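PDB 1OMH: trwC protein from Escherichia coli, which recognises and processes origin-of-transfer DNA as the relaxase of bacterial conjugation, this chain being its N-terminal relaxase domain. Local coordinates for a contact of chain A with DNA. Coordinates in Å, arbitrary orientation; residue numbers count along the deposited sequence, not the author numbering.

A contact of chain A with DNA. Residues 71, 74, 81, 168, 178-179. With nucleotides of chain B.
Ala179 meets the phosphate of DT14 through its backbone: its N gives a nearly straight hydrogen bond (176° at H) to the phosphate oxygen OP1 at 2.7 Å. The small methyl CB suits the spot, lying over the same oxygen without blocking the amide. Arg178 contributes here with its aliphatic CB and CG, which flank both phosphate oxygens, while a bend at chi2 (99°) carries its guanidinium away. Here loops and the start of strand 81-89 of the relaxase domain clasp the backbone of two base-paired nucleotides of the origin-of-transfer DNA.

Several further links to the DNA run through water. Water 3 joins Thr74 OG1 and the backbone N of Arg81 to DG15 OP1, and also contacts DT14 O3'. A hydroxyl fits because it can serve the water while donating to Arg71 O (Thr74 OG1 to Arg71 O, 2.8 Å). Water 1 relays Arg81 NH1 to DG15 OP2, and water 2 connects Ala179 O with DT14 OP2.

Arg81 runs extended alongside the DG15 backbone, its CB 3.5 Å from OP1 and its NE 3.6 Å from the sugar carbon C3'; its length and positive charge suit the place, probably adding attraction to the phosphates. With an alanine here, water 1 would probably lose its arginine partner and C3' the guanidinium beside it. The contacts described fall on sugar and phosphate, so this patch probably senses backbone shape rather than base sequence.

Asn168 OD1 is modelled 2.8 Å from DG15 OP1; since both can only accept, the amide is probably turned over, with its NH2 facing that phosphate oxygen.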
loop_
_atom_site.group_PDB
_atom_site.type_symbol
_atom_site.label_atom_id
_atom_site.label_comp_id
_atom_site.label_asym_id
_atom_site.label_seq_id
_atom_site.Cartn_x
_atom_site.Cartn_y
_atom_site.Cartn_z
ATOM N N ARG A 71 -16.481 -5.965 17.387
ATOM C CA ARG A 71 -16.174 -7.328 16.978
ATOM C C ARG A 71 -16.313 -8.440 18.014
ATOM O O ARG A 71 -15.635 -9.461 17.923
ATOM C CB ARG A 71 -14.768 -7.357 16.357
ATOM C CG ARG A 71 -14.591 -6.319 15.241
ATOM C CD ARG A 71 -13.326 -6.542 14.423
ATOM N NE ARG A 71 -12.105 -6.204 15.149
ATOM C CZ ARG A 71 -11.565 -4.988 15.186
ATOM N NH1 ARG A 71 -12.135 -3.976 14.537
ATOM N NH2 ARG A 71 -10.447 -4.784 15.865
ATOM N N THR A 74 -16.948 -12.115 16.982
ATOM C CA THR A 74 -15.861 -12.886 16.386
ATOM C C THR A 74 -15.748 -14.233 17.081
ATOM O O THR A 74 -15.716 -14.306 18.312
ATOM C CB THR A 74 -14.507 -12.151 16.516
ATOM O OG1 THR A 74 -14.552 -10.924 15.778
ATOM C CG2 THR A 74 -13.378 -13.017 15.982
ATOM N N ARG A 81 -9.999 -9.842 12.968
ATOM C CA ARG A 81 -9.408 -8.994 11.951
ATOM C C ARG A 81 -9.379 -7.567 12.451
ATOM O O ARG A 81 -10.365 -7.067 12.985
ATOM C CB ARG A 81 -10.213 -9.121 10.656
ATOM C CG ARG A 81 -10.058 -10.492 10.024
ATOM C CD ARG A 81 -10.986 -10.703 8.836
ATOM N NE ARG A 81 -10.692 -11.971 8.172
ATOM C CZ ARG A 81 -11.264 -12.382 7.047
ATOM N NH1 ARG A 81 -12.173 -11.622 6.450
ATOM N NH2 ARG A 81 -10.908 -13.544 6.511
ATOM N N ASN A 168 -10.864 -2.204 10.343
ATOM C CA ASN A 168 -12.005 -3.108 10.236
ATOM C C ASN A 168 -13.254 -2.505 10.873
ATOM O O ASN A 168 -13.749 -3.003 11.885
ATOM C CB ASN A 168 -11.652 -4.437 10.911
ATOM C CG ASN A 168 -12.637 -5.545 10.597
ATOM O OD1 ASN A 168 -12.513 -6.660 11.115
ATOM N ND2 ASN A 168 -13.616 -5.254 9.747
ATOM N N ARG A 178 -19.953 -1.432 12.601
ATOM C CA ARG A 178 -19.672 -2.864 12.516
ATOM C C ARG A 178 -18.431 -3.192 11.693
ATOM O O ARG A 178 -17.848 -2.326 11.050
ATOM C CB ARG A 178 -20.870 -3.619 11.927
ATOM C CG ARG A 178 -21.925 -4.043 12.948
ATOM C CD ARG A 178 -23.106 -3.099 12.972
ATOM N NE ARG A 178 -24.153 -3.568 13.880
ATOM C CZ ARG A 178 -24.047 -3.595 15.206
ATOM N NH1 ARG A 178 -25.056 -4.042 15.944
ATOM N NH2 ARG A 178 -22.939 -3.163 15.797
ATOM N N ALA A 179 -18.035 -4.456 11.724
ATOM C CA ALA A 179 -16.875 -4.907 10.980
ATOM C C ALA A 179 -17.153 -4.690 9.503
ATOM O O ALA A 179 -18.306 -4.723 9.063
ATOM C CB ALA A 179 -16.618 -6.377 11.256
ATOM P P DT B 14 -20.221 -7.277 12.793
ATOM O OP1 DT B 14 -19.337 -6.187 13.290
ATOM O OP2 DT B 14 -20.955 -7.098 11.513
ATOM O "O5'" DT B 14 -19.381 -8.633 12.760
ATOM C "C5'" DT B 14 -18.423 -8.902 13.786
ATOM C "C4'" DT B 14 -17.751 -10.247 13.606
ATOM O "O4'" DT B 14 -18.717 -11.319 13.748
ATOM C "C3'" DT B 14 -17.077 -10.479 12.253
ATOM O "O3'" DT B 14 -15.664 -10.284 12.410
ATOM C "C2'" DT B 14 -17.188 -11.984 12.058
ATOM C "C1'" DT B 14 -18.357 -12.423 12.929
ATOM N N1 DT B 14 -19.565 -12.933 12.234
ATOM C C2 DT B 14 -19.743 -14.300 12.171
ATOM O O2 DT B 14 -18.951 -15.102 12.630
ATOM N N3 DT B 14 -20.899 -14.697 11.545
ATOM C C4 DT B 14 -21.870 -13.891 10.988
ATOM O O4 DT B 14 -22.864 -14.404 10.470
ATOM C C5 DT B 14 -21.612 -12.471 11.074
ATOM C C7 DT B 14 -22.600 -11.515 10.484
ATOM C C6 DT B 14 -20.488 -12.070 11.682
ATOM P P DG B 15 -14.719 -10.135 11.111
ATOM O OP1 DG B 15 -13.636 -9.176 11.444
ATOM O OP2 DG B 15 -15.571 -9.885 9.913
ATOM O "O5'" DG B 15 -14.074 -11.573 10.911
ATOM C "C5'" DG B 15 -13.218 -12.177 11.892
ATOM C "C4'" DG B 15 -13.211 -13.670 11.671
ATOM O "O4'" DG B 15 -14.585 -14.059 11.566
ATOM C "C3'" DG B 15 -12.531 -14.165 10.392
ATOM O "O3'" DG B 15 -11.399 -14.925 10.839
ATOM C "C2'" DG B 15 -13.420 -15.311 9.936
ATOM C "C1'" DG B 15 -14.747 -15.061 10.598
ATOM N N9 DG B 15 -15.915 -14.712 9.803
ATOM C C8 DG B 15 -16.286 -13.495 9.278
ATOM N N7 DG B 15 -17.509 -13.497 8.817
ATOM C C5 DG B 15 -17.934 -14.806 9.007
ATOM C C6 DG B 15 -19.172 -15.424 8.725
ATOM O O6 DG B 15 -20.192 -14.919 8.251
ATOM N N1 DG B 15 -19.156 -16.771 9.070
ATOM C C2 DG B 15 -18.086 -17.435 9.622
ATOM N N2 DG B 15 -18.237 -18.733 9.892
ATOM N N3 DG B 15 -16.940 -16.865 9.893
ATOM C C4 DG B 15 -16.936 -15.564 9.567
HETATM O O HOH W 1 -14.034 -9.480 7.648
HETATM O O HOH W 2 -20.767 -5.819 9.056
HETATM O O HOH W 3 -12.894 -9.591 13.920
#